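Uncharacterized protein (Legionella pneumophila subsp. pneumophila, PDB 5DGG) probably acts as a cysteine protease that cleaves ubiquitin from its targets, the modelled piece carrying its Legionella ubiquitin-specific protease A domain of peptidase clan CA. Local coordinates at residues L83-P88 with I117-P122; D87-E92 with G127-C132; Y54-V59 with G66-K71; L28-S33 with A95-Y100. All coordinates share one frame; numbering follows the deposited sequence. Where two conformers were deposited one is given.

Interaction 1 of 4, residues L83-P88 with I117-P122; sequences LELFDP and IRHTGP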
loop_
_atom_site.group_PDB
_atom_site.type_symbol
_atom_site.label_atom_id
_atom_site.label_comp_id
_atom_site.label_asym_id
_atom_site.label_seq_id
_atom_site.Cartn_x
_atom_site.Cartn_y
_atom_site.Cartn_z
ATOM N N LEU A 83 5.822 3.583 10.329
ATOM C CA LEU A 83 4.596 3.433 9.628
ATOM C C LEU A 83 4.445 4.563 8.571
ATOM O O LEU A 83 4.239 5.745 8.923
ATOM C CB LEU A 83 3.490 3.527 10.657
ATOM C CG LEU A 83 2.105 3.354 10.148
ATOM C CD1 LEU A 83 1.929 1.916 9.651
ATOM C CD2 LEU A 83 1.092 3.775 11.219
ATOM N N GLU A 84 4.613 4.228 7.316
ATOM C CA GLU A 84 4.455 5.214 6.239
ATOM C C GLU A 84 3.039 5.146 5.696
ATOM O O GLU A 84 2.557 4.060 5.334
ATOM C CB GLU A 84 5.438 4.944 5.105
ATOM C CG GLU A 84 5.189 5.813 3.894
ATOM C CD GLU A 84 6.147 5.599 2.718
ATOM O OE1 GLU A 84 7.102 4.789 2.846
ATOM O OE2 GLU A 84 5.894 6.205 1.635
ATOM N N LEU A 85 2.375 6.284 5.661
ATOM C CA LEU A 85 1.032 6.416 5.143
ATOM C C LEU A 85 1.028 7.229 3.879
ATOM O O LEU A 85 1.327 8.416 3.911
ATOM C CB LEU A 85 0.141 7.069 6.209
ATOM C CG LEU A 85 0.101 6.388 7.584
ATOM C CD1 LEU A 85 -0.802 7.120 8.607
ATOM C CD2 LEU A 85 -0.308 4.948 7.472
ATOM N N PHE A 86 0.777 6.571 2.737
ATOM C CA PHE A 86 0.923 7.145 1.383
ATOM C C PHE A 86 -0.448 7.504 0.811
ATOM O O PHE A 86 -1.341 6.677 0.762
ATOM C CB PHE A 86 1.622 6.141 0.455
ATOM C CG PHE A 86 1.595 6.503 -0.995
ATOM C CD1 PHE A 86 2.487 7.418 -1.507
ATOM C CD2 PHE A 86 0.658 5.921 -1.845
ATOM C CE1 PHE A 86 2.473 7.734 -2.856
ATOM C CE2 PHE A 86 0.652 6.217 -3.181
ATOM C CZ PHE A 86 1.576 7.123 -3.695
ATOM N N ASP A 87 -0.597 8.747 0.397
ATOM C CA ASP A 87 -1.797 9.166 -0.290
ATOM C C ASP A 87 -1.412 9.672 -1.699
ATOM O O ASP A 87 -0.579 10.583 -1.839
ATOM C CB ASP A 87 -2.430 10.268 0.540
ATOM C CG ASP A 87 -3.767 10.717 0.008
ATOM O OD1 ASP A 87 -3.954 10.771 -1.220
ATOM O OD2 ASP A 87 -4.637 11.063 0.835
ATOM N N PRO A 88 -1.994 9.069 -2.762
ATOM C CA PRO A 88 -1.719 9.495 -4.131
ATOM C C PRO A 88 -1.840 11.015 -4.359
ATOM O O PRO A 88 -1.172 11.553 -5.260
ATOM C CB PRO A 88 -2.781 8.750 -4.930
ATOM C CG PRO A 88 -2.984 7.501 -4.150
ATOM C CD PRO A 88 -2.887 7.916 -2.731
ATOM N N ILE A 117 4.874 7.577 12.832
ATOM C CA ILE A 117 4.084 7.858 11.654
ATOM C C ILE A 117 4.775 8.854 10.739
ATOM O O ILE A 117 5.347 9.863 11.218
ATOM C CB ILE A 117 2.714 8.459 12.044
ATOM C CG1 ILE A 117 1.923 7.401 12.774
ATOM C CG2 ILE A 117 1.940 8.943 10.829
ATOM C CD1 ILE A 117 0.520 7.863 13.110
ATOM N N ARG A 118 4.687 8.621 9.438
ATOM C CA ARG A 118 5.013 9.689 8.483
ATOM C C ARG A 118 4.102 9.646 7.293
ATOM O O ARG A 118 3.691 8.550 6.866
ATOM C CB ARG A 118 6.456 9.601 8.083
ATOM C CG ARG A 118 6.769 8.639 7.005
ATOM C CD ARG A 118 8.278 8.521 6.868
ATOM N NE ARG A 118 8.690 9.038 5.605
ATOM C CZ ARG A 118 9.014 8.292 4.562
ATOM N NH1 ARG A 118 9.397 8.908 3.475
ATOM N NH2 ARG A 118 9.010 6.962 4.619
ATOM N N HIS A 119 3.691 10.826 6.817
ATOM C CA HIS A 119 2.781 10.920 5.674
ATOM C C HIS A 119 3.591 11.095 4.412
ATOM O O HIS A 119 4.545 11.860 4.430
ATOM C CB HIS A 119 1.871 12.123 5.826
ATOM C CG HIS A 119 0.918 12.006 6.959
ATOM N ND1 HIS A 119 0.303 13.093 7.529
ATOM C CD2 HIS A 119 0.513 10.925 7.676
ATOM C CE1 HIS A 119 -0.488 12.695 8.511
ATOM N NE2 HIS A 119 -0.362 11.381 8.639
ATOM N N THR A 120 3.230 10.420 3.324
ATOM C CA THR A 120 3.929 10.604 2.050
ATOM C C THR A 120 2.947 10.735 0.898
ATOM O O THR A 120 1.777 10.388 0.999
ATOM C CB THR A 120 4.875 9.428 1.720
ATOM O OG1 THR A 120 4.097 8.250 1.693
ATOM C CG2 THR A 120 5.988 9.284 2.755
ATOM N N GLY A 121 3.448 11.256 -0.204
ATOM C CA GLY A 121 2.732 11.244 -1.494
ATOM C C GLY A 121 3.748 11.024 -2.631
ATOM O O GLY A 121 4.921 10.912 -2.392
ATOM N N PRO A 122 3.290 10.951 -3.874
ATOM C CA PRO A 122 4.180 10.699 -4.974
ATOM C C PRO A 122 4.899 11.933 -5.501
ATOM O O PRO A 122 4.500 13.048 -5.233
ATOM C CB PRO A 122 3.239 10.147 -6.074
ATOM C CG PRO A 122 1.948 10.823 -5.786
ATOM C CD PRO A 122 1.883 11.042 -4.298
#
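Leu83 to Phe86 pair in parallel with Ile117 to Thr120, and the backbone bonds alternate between the strands. Leu83 O accepts from Arg118 N (3.0 Å), Arg118 O from Leu85 N (2.9 Å, N-H...O 174°), Leu85 O from Thr120 N (2.8 Å) and, just past the strand end, Thr120 O from Asp87 N. On the face carrying Glu84, Phe86, Arg118 and Thr120, the extended side chain of Glu84 brings its carboxylate over to the neighbouring strand. Thr120 OG1 donates to Glu84 OE2 at 2.7 Å on its anti lone pair, and Tyr139 OH is a second partner of that oxygen. Glu84 OE1 forms a long salt bridge to Arg118 NH2 (3.4 Å), the carboxylate and guanidinium planes turned 50° apart; Lys143 also pairs with OE1, so two cations probably stabilise the acid. Thr120 CG2 lies over one guanidinium face, offset toward the rim, while Thr120 OG1 meets the Phe86 ring at its edge. Further on, Phe86 CE1 reaches Pro122 CD at 3.7 Å. On the other face Leu85 CD1 touches Ile117 CG2 (4.0 Å) and the edge of the His119 ring, whose NE2 is bonded to Asp98 OD1. The pair belongs to a beta-alpha-beta unit: helix 98-108 packs on Leu83 and Ile117, helix 132-146 covers the opposite face through Tyr139, stacked on Phe86, and strand 65-70 flanks strand 81-86.

Interaction 2 of 4, residues D87-E92 with G127-C132; sequences DPYGPE and GDAYSC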
loop_
_atom_site.group_PDB
_atom_site.type_symbol
_atom_site.label_atom_id
_atom_site.label_comp_id
_atom_site.label_asym_id
_atom_site.label_seq_id
_atom_site.Cartn_x
_atom_site.Cartn_y
_atom_site.Cartn_z
ATOM N N ASP A 87 -0.597 8.747 0.397
ATOM C CA ASP A 87 -1.797 9.166 -0.290
ATOM C C ASP A 87 -1.412 9.672 -1.699
ATOM O O ASP A 87 -0.579 10.583 -1.839
ATOM C CB ASP A 87 -2.430 10.268 0.540
ATOM C CG ASP A 87 -3.767 10.717 0.008
ATOM O OD1 ASP A 87 -3.954 10.771 -1.220
ATOM O OD2 ASP A 87 -4.637 11.063 0.835
ATOM N N PRO A 88 -1.994 9.069 -2.762
ATOM C CA PRO A 88 -1.719 9.495 -4.131
ATOM C C PRO A 88 -1.840 11.015 -4.359
ATOM O O PRO A 88 -1.172 11.553 -5.260
ATOM C CB PRO A 88 -2.781 8.750 -4.930
ATOM C CG PRO A 88 -2.984 7.501 -4.150
ATOM C CD PRO A 88 -2.887 7.916 -2.731
ATOM N N TYR A 89 -2.641 11.709 -3.570
ATOM C CA TYR A 89 -2.860 13.172 -3.812
ATOM C C TYR A 89 -1.739 13.991 -3.221
ATOM O O TYR A 89 -1.508 15.119 -3.637
ATOM C CB TYR A 89 -4.169 13.700 -3.221
ATOM C CG TYR A 89 -5.420 13.476 -4.040
ATOM C CD1 TYR A 89 -5.500 12.484 -4.999
ATOM C CD2 TYR A 89 -6.553 14.243 -3.803
ATOM C CE1 TYR A 89 -6.694 12.227 -5.672
ATOM C CE2 TYR A 89 -7.734 14.033 -4.508
ATOM C CZ TYR A 89 -7.796 13.032 -5.451
ATOM O OH TYR A 89 -8.975 12.810 -6.139
ATOM N N GLY A 90 -1.042 13.425 -2.248
ATOM C CA GLY A 90 0.016 14.139 -1.564
ATOM C C GLY A 90 -0.061 13.818 -0.090
ATOM O O GLY A 90 -1.069 13.289 0.379
ATOM N N PRO A 91 1.000 14.140 0.667
ATOM C CA PRO A 91 1.036 13.666 2.070
ATOM C C PRO A 91 -0.070 14.170 3.006
ATOM O O PRO A 91 -0.491 13.430 3.893
ATOM C CB PRO A 91 2.410 14.110 2.559
ATOM C CG PRO A 91 2.816 15.222 1.641
ATOM C CD PRO A 91 2.167 14.956 0.305
ATOM N N GLU A 92 -0.561 15.400 2.808
ATOM C CA GLU A 92 -1.518 15.983 3.763
ATOM C C GLU A 92 -2.777 15.142 3.919
ATOM O O GLU A 92 -3.291 15.008 5.033
ATOM C CB GLU A 92 -1.864 17.466 3.431
ATOM C CG GLU A 92 -2.745 17.670 2.202
ATOM C CD GLU A 92 -2.943 19.139 1.830
ATOM O OE1 GLU A 92 -2.193 19.997 2.350
ATOM O OE2 GLU A 92 -3.833 19.438 1.004
ATOM N N GLY A 127 -3.949 14.064 -8.703
ATOM C CA GLY A 127 -5.003 14.694 -7.927
ATOM C C GLY A 127 -6.408 14.407 -8.439
ATOM O O GLY A 127 -7.297 15.200 -8.208
ATOM N N ASP A 128 -6.604 13.289 -9.132
ATOM C CA ASP A 128 -7.924 12.853 -9.639
ATOM C C ASP A 128 -8.349 11.550 -8.931
ATOM O O ASP A 128 -7.509 10.673 -8.692
ATOM C CB ASP A 128 -7.846 12.569 -11.135
ATOM C CG ASP A 128 -7.608 13.818 -11.964
ATOM O OD1 ASP A 128 -7.956 14.910 -11.503
ATOM O OD2 ASP A 128 -7.079 13.688 -13.086
ATOM N N ALA A 129 -9.631 11.388 -8.647
ATOM C CA ALA A 129 -10.069 10.222 -7.867
ATOM C C ALA A 129 -9.752 8.886 -8.558
ATOM O O ALA A 129 -9.297 7.914 -7.907
ATOM C CB ALA A 129 -11.569 10.331 -7.569
ATOM N N TYR A 130 -9.976 8.839 -9.881
ATOM C CA TYR A 130 -9.943 7.561 -10.585
ATOM C C TYR A 130 -8.596 6.828 -10.534
ATOM O O TYR A 130 -8.590 5.635 -10.695
ATOM C CB TYR A 130 -10.394 7.686 -12.045
ATOM C CG TYR A 130 -9.363 8.239 -12.990
ATOM C CD1 TYR A 130 -8.622 7.392 -13.824
ATOM C CD2 TYR A 130 -9.128 9.612 -13.087
ATOM C CE1 TYR A 130 -7.657 7.891 -14.689
ATOM C CE2 TYR A 130 -8.160 10.109 -13.944
ATOM C CZ TYR A 130 -7.442 9.243 -14.748
ATOM O OH TYR A 130 -6.521 9.736 -15.634
ATOM N N SER A 131 -7.477 7.540 -10.353
ATOM C CA SER A 131 -6.168 6.919 -10.490
ATOM C C SER A 131 -5.500 6.583 -9.128
ATOM O O SER A 131 -4.365 6.181 -9.122
ATOM C CB SER A 131 -5.247 7.785 -11.329
ATOM O OG SER A 131 -5.077 9.074 -10.755
ATOM N N CYS A 132 -6.223 6.677 -8.007
ATOM C CA CYS A 132 -5.602 6.471 -6.699
ATOM C C CYS A 132 -5.117 5.032 -6.577
ATOM O O CYS A 132 -4.090 4.806 -6.018
ATOM C CB CYS A 132 -6.559 6.815 -5.565
ATOM S SG CYS A 132 -6.898 8.578 -5.345
HETATM O O HOH W 1 -2.729 11.748 -7.609
#
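Tyr89 and Pro88 meet Gly127 and Cys132 beside what looks like the catalytic site of a clan CA cysteine protease: Cys132 begins helix 132-146 and touches His63, whose NE2 is bonded to Asp87 OD1, an arrangement consistent with a Cys-His-Asp triad. Asp87 opens a type I turn ending at Gly90, and its OD1 also accepts from Tyr89 N (2.9 Å) in an Asx turn, which probably helps position the carboxylate, whose OD2 is also salt-bridged to Arg65. Gly127 CA sits over one face of the Tyr89 ring in a CH-pi contact, 3.9 Å from the ring centroid and 18° off the normal, while Asp128 O and Ala129 N lie at the edge near the ring plane. Cys132 SG approaches the same ring obliquely, 3.7 Å from Tyr89 CE1. The sulfur is placed there by chi1 -72°, SG anti to the carbonyl carbon. Pro88 packs its CG against Cys132 CB (3.9 Å), and His63 meets the Tyr89 ring with the planes at about 60°. One water ties the two loops together, donating to Pro88 O at 2.8 Å and accepting from Gly127 N at 2.8 Å.

Interaction 3 of 4, residues Y54-V59 with G66-K71; sequences YIMIPV and GVYLSK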
loop_
_atom_site.group_PDB
_atom_site.type_symbol
_atom_site.label_atom_id
_atom_site.label_comp_id
_atom_site.label_asym_id
_atom_site.label_seq_id
_atom_site.Cartn_x
_atom_site.Cartn_y
_atom_site.Cartn_z
ATOM N N TYR A 54 8.684 -6.376 6.895
ATOM C CA TYR A 54 7.875 -5.340 6.280
ATOM C C TYR A 54 6.457 -5.861 6.047
ATOM O O TYR A 54 6.267 -7.015 5.692
ATOM C CB TYR A 54 8.432 -4.914 4.953
ATOM C CG TYR A 54 9.832 -4.467 4.981
ATOM C CD1 TYR A 54 10.119 -3.168 5.303
ATOM C CD2 TYR A 54 10.885 -5.318 4.630
ATOM C CE1 TYR A 54 11.398 -2.705 5.352
ATOM C CE2 TYR A 54 12.216 -4.856 4.684
ATOM C CZ TYR A 54 12.438 -3.525 5.011
ATOM O OH TYR A 54 13.696 -2.917 5.098
ATOM N N ILE A 55 5.461 -4.995 6.263
ATOM C CA ILE A 55 4.045 -5.319 6.028
ATOM C C ILE A 55 3.426 -4.170 5.241
ATOM O O ILE A 55 3.504 -3.050 5.694
ATOM C CB ILE A 55 3.280 -5.524 7.345
ATOM C CG1 ILE A 55 3.935 -6.610 8.195
ATOM C CG2 ILE A 55 1.869 -5.935 7.005
ATOM C CD1 ILE A 55 3.423 -6.815 9.605
ATOM N N MET A 56 2.871 -4.452 4.059
ATOM C CA MET A 56 2.158 -3.484 3.247
ATOM C C MET A 56 0.645 -3.727 3.287
ATOM O O MET A 56 0.166 -4.868 3.211
ATOM C CB MET A 56 2.554 -3.559 1.786
ATOM C CG MET A 56 4.018 -3.707 1.470
ATOM S SD MET A 56 4.128 -3.367 -0.305
ATOM C CE MET A 56 5.860 -3.523 -0.427
ATOM N N ILE A 57 -0.125 -2.674 3.293
ATOM C CA ILE A 57 -1.597 -2.826 3.220
ATOM C C ILE A 57 -2.179 -1.841 2.256
ATOM O O ILE A 57 -1.998 -0.645 2.427
ATOM C CB ILE A 57 -2.302 -2.618 4.607
ATOM C CG1 ILE A 57 -1.549 -3.318 5.731
ATOM C CG2 ILE A 57 -3.756 -3.119 4.510
ATOM C CD1 ILE A 57 -2.191 -3.199 7.116
ATOM N N PRO A 58 -2.900 -2.307 1.220
ATOM C CA PRO A 58 -3.642 -1.347 0.452
ATOM C C PRO A 58 -4.973 -1.017 1.104
ATOM O O PRO A 58 -5.730 -1.911 1.424
ATOM C CB PRO A 58 -3.823 -2.036 -0.896
ATOM C CG PRO A 58 -3.751 -3.525 -0.571
ATOM C CD PRO A 58 -3.161 -3.694 0.785
ATOM N N VAL A 59 -5.253 0.253 1.326
ATOM C CA VAL A 59 -6.438 0.636 2.102
ATOM C C VAL A 59 -7.381 1.471 1.248
ATOM O O VAL A 59 -7.023 2.535 0.745
ATOM C CB VAL A 59 -6.079 1.413 3.361
ATOM C CG1 VAL A 59 -7.317 1.794 4.157
ATOM C CG2 VAL A 59 -5.137 0.603 4.226
ATOM N N GLY A 66 -1.857 3.669 0.645
ATOM C CA GLY A 66 -0.954 2.604 1.030
ATOM C C GLY A 66 -0.404 2.784 2.423
ATOM O O GLY A 66 -0.153 3.895 2.867
ATOM N N VAL A 67 -0.311 1.681 3.146
ATOM C CA VAL A 67 0.266 1.641 4.449
ATOM C C VAL A 67 1.469 0.715 4.434
ATOM O O VAL A 67 1.341 -0.469 4.032
ATOM C CB VAL A 67 -0.775 1.092 5.443
ATOM C CG1 VAL A 67 -0.165 0.861 6.820
ATOM C CG2 VAL A 67 -1.958 2.004 5.493
ATOM N N TYR A 68 2.610 1.207 4.884
ATOM C CA TYR A 68 3.878 0.453 4.872
ATOM C C TYR A 68 4.505 0.459 6.245
ATOM O O TYR A 68 4.964 1.510 6.728
ATOM C CB TYR A 68 4.856 0.983 3.796
ATOM C CG TYR A 68 4.139 1.179 2.520
ATOM C CD1 TYR A 68 4.012 0.137 1.645
ATOM C CD2 TYR A 68 3.574 2.406 2.181
ATOM C CE1 TYR A 68 3.298 0.266 0.489
ATOM C CE2 TYR A 68 2.853 2.548 1.033
ATOM C CZ TYR A 68 2.699 1.472 0.199
ATOM O OH TYR A 68 2.033 1.581 -1.006
ATOM N N LEU A 69 4.511 -0.713 6.874
ATOM C CA LEU A 69 5.083 -0.887 8.205
ATOM C C LEU A 69 6.441 -1.558 8.098
ATOM O O LEU A 69 6.576 -2.606 7.432
ATOM C CB LEU A 69 4.149 -1.742 9.092
ATOM C CG LEU A 69 4.572 -2.009 10.546
ATOM C CD1 LEU A 69 4.541 -0.769 11.430
ATOM C CD2 LEU A 69 3.673 -3.059 11.192
ATOM N N SER A 70 7.423 -0.953 8.732
ATOM C CA SER A 70 8.785 -1.437 8.799
ATOM C C SER A 70 9.099 -1.678 10.249
ATOM O O SER A 70 8.896 -0.802 11.111
ATOM C CB SER A 70 9.798 -0.401 8.259
ATOM O OG SER A 70 9.540 -0.108 6.938
ATOM N N LYS A 71 9.606 -2.862 10.554
ATOM C CA LYS A 71 10.024 -3.202 11.931
ATOM C C LYS A 71 11.346 -2.584 12.304
ATOM O O LYS A 71 12.118 -2.132 11.415
ATOM C CB LYS A 71 10.102 -4.707 12.064
ATOM C CG LYS A 71 8.752 -5.327 12.069
ATOM C CD LYS A 71 8.846 -6.765 12.501
ATOM C CE LYS A 71 7.562 -7.467 12.209
ATOM N NZ LYS A 71 7.688 -8.860 12.716
#
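Ile57 and Val67 face each other across an antiparallel ladder, CB to CB 4.1 Å, in a hydrogen-bonded pair that repeats at Ile55 and Leu69. Ile57 N donates to Val67 O (2.7 Å), and Leu69 N to Ile55 O (2.8 Å, nearly straight at 174°). The face bearing these four residues is wholly branched and aliphatic. Val67 turns its CG2 onto Val59 CG2 (3.7 Å), the two side chains crossing at a slant, whereas Ile55 and Leu69, in the given conformer of the leucine, run side by side in the same direction. Leu43 and Val47 of helix 33-47 press on Ile55, and Leu83 and Leu85 of the next strand fit against Val67. The other face is built of larger shapes. Met56 CG is anti to the carbonyl carbon (chi1 -43°), and the chain beyond stays extended, bringing SD to the edge of the Tyr68 ring, in its plane and 3.8 Å from CE1, an edge-on Met-aromatic contact. Tyr68 OH lies 3.8 Å from Gly66 CA, in the place a CB there would crowd, and is bonded to Ser140 OG. At the far end Ser70 OG meets the Tyr54 ring edge, 3.5 Å from CD1. This is a beta hairpin whose second strand is the middle one of a five-stranded mixed sheet with helices on both faces, consistent with the clan CA protease core.

Interaction 4 of 4, residues L28-S33 with A95-Y100; sequences LNRYDS and AVLDDY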
loop_
_atom_site.group_PDB
_atom_site.type_symbol
_atom_site.label_atom_id
_atom_site.label_comp_id
_atom_site.label_asym_id
_atom_site.label_seq_id
_atom_site.Cartn_x
_atom_site.Cartn_y
_atom_site.Cartn_z
ATOM N N LEU A 28 -7.905 -3.728 2.512
ATOM C CA LEU A 28 -8.684 -3.381 3.689
ATOM C C LEU A 28 -9.701 -2.323 3.288
ATOM O O LEU A 28 -9.381 -1.411 2.545
ATOM C CB LEU A 28 -7.819 -2.780 4.778
ATOM C CG LEU A 28 -7.256 -3.599 5.856
ATOM C CD1 LEU A 28 -6.654 -2.639 6.880
ATOM C CD2 LEU A 28 -8.350 -4.496 6.452
ATOM N N ASN A 29 -10.918 -2.446 3.800
ATOM C CA ASN A 29 -11.948 -1.451 3.594
ATOM C C ASN A 29 -12.118 -0.665 4.890
ATOM O O ASN A 29 -12.685 -1.172 5.873
ATOM C CB ASN A 29 -13.249 -2.193 3.274
ATOM C CG ASN A 29 -14.363 -1.280 2.988
ATOM O OD1 ASN A 29 -14.565 -0.251 3.641
ATOM N ND2 ASN A 29 -15.090 -1.613 1.938
ATOM N N ARG A 30 -11.711 0.590 4.890
ATOM C CA ARG A 30 -11.678 1.370 6.135
ATOM C C ARG A 30 -13.037 1.740 6.656
ATOM O O ARG A 30 -13.157 2.106 7.819
ATOM C CB ARG A 30 -10.840 2.643 6.000
ATOM C CG ARG A 30 -11.374 3.671 5.067
ATOM C CD ARG A 30 -10.351 4.813 4.829
ATOM N NE ARG A 30 -10.671 5.886 5.764
ATOM C CZ ARG A 30 -11.219 7.044 5.434
ATOM N NH1 ARG A 30 -11.425 7.374 4.154
ATOM N NH2 ARG A 30 -11.523 7.903 6.398
ATOM N N TYR A 31 -14.079 1.619 5.832
ATOM C CA TYR A 31 -15.467 1.880 6.304
ATOM C C TYR A 31 -16.164 0.716 6.973
ATOM O O TYR A 31 -17.085 0.912 7.772
ATOM C CB TYR A 31 -16.312 2.349 5.155
ATOM C CG TYR A 31 -15.787 3.654 4.671
ATOM C CD1 TYR A 31 -15.922 4.776 5.450
ATOM C CD2 TYR A 31 -15.164 3.760 3.486
ATOM C CE1 TYR A 31 -15.412 5.987 5.039
ATOM C CE2 TYR A 31 -14.644 4.965 3.061
ATOM C CZ TYR A 31 -14.763 6.068 3.863
ATOM O OH TYR A 31 -14.294 7.309 3.482
ATOM N N ASP A 32 -15.748 -0.485 6.637
ATOM C CA ASP A 32 -16.374 -1.702 7.112
ATOM C C ASP A 32 -15.602 -2.226 8.353
ATOM O O ASP A 32 -14.499 -2.723 8.252
ATOM C CB ASP A 32 -16.350 -2.744 5.988
ATOM C CG ASP A 32 -16.982 -4.064 6.368
ATOM O OD1 ASP A 32 -16.900 -4.991 5.558
ATOM O OD2 ASP A 32 -17.550 -4.202 7.468
ATOM N N SER A 33 -16.200 -2.081 9.525
ATOM C CA SER A 33 -15.544 -2.470 10.759
ATOM C C SER A 33 -15.138 -3.948 10.702
ATOM O O SER A 33 -14.108 -4.344 11.279
ATOM C CB SER A 33 -16.461 -2.210 11.956
ATOM O OG SER A 33 -17.744 -2.775 11.730
ATOM N N ALA A 95 -3.461 11.938 6.529
ATOM C CA ALA A 95 -3.913 12.162 7.915
ATOM C C ALA A 95 -5.174 11.380 8.223
ATOM O O ALA A 95 -5.404 10.953 9.360
ATOM C CB ALA A 95 -4.138 13.658 8.159
ATOM N N VAL A 96 -5.944 11.121 7.185
ATOM C CA VAL A 96 -7.181 10.396 7.337
ATOM C C VAL A 96 -6.943 8.952 7.832
ATOM O O VAL A 96 -7.844 8.311 8.355
ATOM C CB VAL A 96 -7.981 10.471 6.009
ATOM C CG1 VAL A 96 -7.523 9.423 5.008
ATOM C CG2 VAL A 96 -9.460 10.365 6.264
ATOM N N LEU A 97 -5.722 8.431 7.691
ATOM C CA LEU A 97 -5.402 7.086 8.155
ATOM C C LEU A 97 -4.738 6.999 9.507
ATOM O O LEU A 97 -4.564 5.879 9.989
ATOM C CB LEU A 97 -4.505 6.321 7.154
ATOM C CG LEU A 97 -5.149 6.000 5.798
ATOM C CD1 LEU A 97 -4.176 5.229 4.940
ATOM C CD2 LEU A 97 -6.422 5.222 5.933
ATOM N N ASP A 98 -4.368 8.118 10.125
ATOM C CA ASP A 98 -3.564 8.057 11.362
ATOM C C ASP A 98 -4.281 7.264 12.444
ATOM O O ASP A 98 -3.741 6.295 12.981
ATOM C CB ASP A 98 -3.219 9.445 11.910
ATOM C CG ASP A 98 -2.228 10.213 11.050
ATOM O OD1 ASP A 98 -1.701 9.681 10.037
ATOM O OD2 ASP A 98 -1.992 11.417 11.333
ATOM N N ASP A 99 -5.530 7.629 12.730
ATOM C CA ASP A 99 -6.281 7.000 13.821
ATOM C C ASP A 99 -6.611 5.576 13.508
ATOM O O ASP A 99 -6.535 4.734 14.379
ATOM C CB ASP A 99 -7.609 7.720 14.042
ATOM C CG ASP A 99 -7.444 8.998 14.818
ATOM O OD1 ASP A 99 -6.669 9.000 15.811
ATOM O OD2 ASP A 99 -8.081 10.005 14.423
ATOM N N TYR A 100 -6.990 5.359 12.250
ATOM C CA TYR A 100 -7.379 4.065 11.740
ATOM C C TYR A 100 -6.275 3.072 11.918
ATOM O O TYR A 100 -6.497 1.980 12.465
ATOM C CB TYR A 100 -7.774 4.145 10.254
ATOM C CG TYR A 100 -8.215 2.826 9.656
ATOM C CD1 TYR A 100 -9.464 2.279 9.984
ATOM C CD2 TYR A 100 -7.411 2.116 8.779
ATOM C CE1 TYR A 100 -9.873 1.076 9.435
ATOM C CE2 TYR A 100 -7.810 0.910 8.238
ATOM C CZ TYR A 100 -9.067 0.410 8.569
ATOM O OH TYR A 100 -9.507 -0.780 8.085
HETATM O O HOH W 2 -11.880 -1.542 8.584
#
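Arg30 lies against Tyr100 where a type I turn, Asn29 to Asp32, leaves the edge strand 22-29 of the mixed sheet and faces the beginning of helix 98-108. Tyr100 CG is anti to the backbone N (chi1 -179°), sending the ring out toward the turn. Arg30 CB rests over one face of it in a CH-pi contact, 4.0 Å from the centroid and 16° off the normal. Leu28 comes to the same ring at its edge, CD1 lying near the plane and 4.0 Å from CE2. Beyond CB, the arginine leaves the ring: its CD packs 4.1 Å from Leu97 CD2, a bend at chi3 (-95°) redirects NE, and the side chain crosses the given conformer of Val96 at about a right angle. Tyr31 CE1 sits over one face of the guanidinium, offset toward its rim. Asn29 OD1 holds the turn through two donors, Tyr31 N in the carbonyl plane at 2.9 Å and Asp32 N well above that plane. Helix 33-47 follows directly and touches both Leu28 and Tyr100, while Val59 of the neighbouring strand packs on Arg30 and Leu97. A water in the plane of the Tyr100 ring, doubtfully close to its OH, donates to Asn29 O at 2.9 Å.

From the N terminus, strand 22-29 ends in 28-33, which waits until 95-100 for its partner; interaction 4 thus closes a long loop. Interaction 3, a short hairpin, forms and finishes within that loop. Interactions 1 and 2 start from one stretch, sharing Asp87 and Pro88, and close only at 117-122 and 127-132, so both cross interaction 4. Strand 65-70 of interaction 3 lies next to strand 81-86 of interaction 1 in the sheet, Glu84 N probably donating to Tyr68 O. Interactions 1 and 4 meet at the start of helix 98-108, where it packs on the sheet, and interaction 2 fastens the loop after strand 81-86 to the start of helix 132-146.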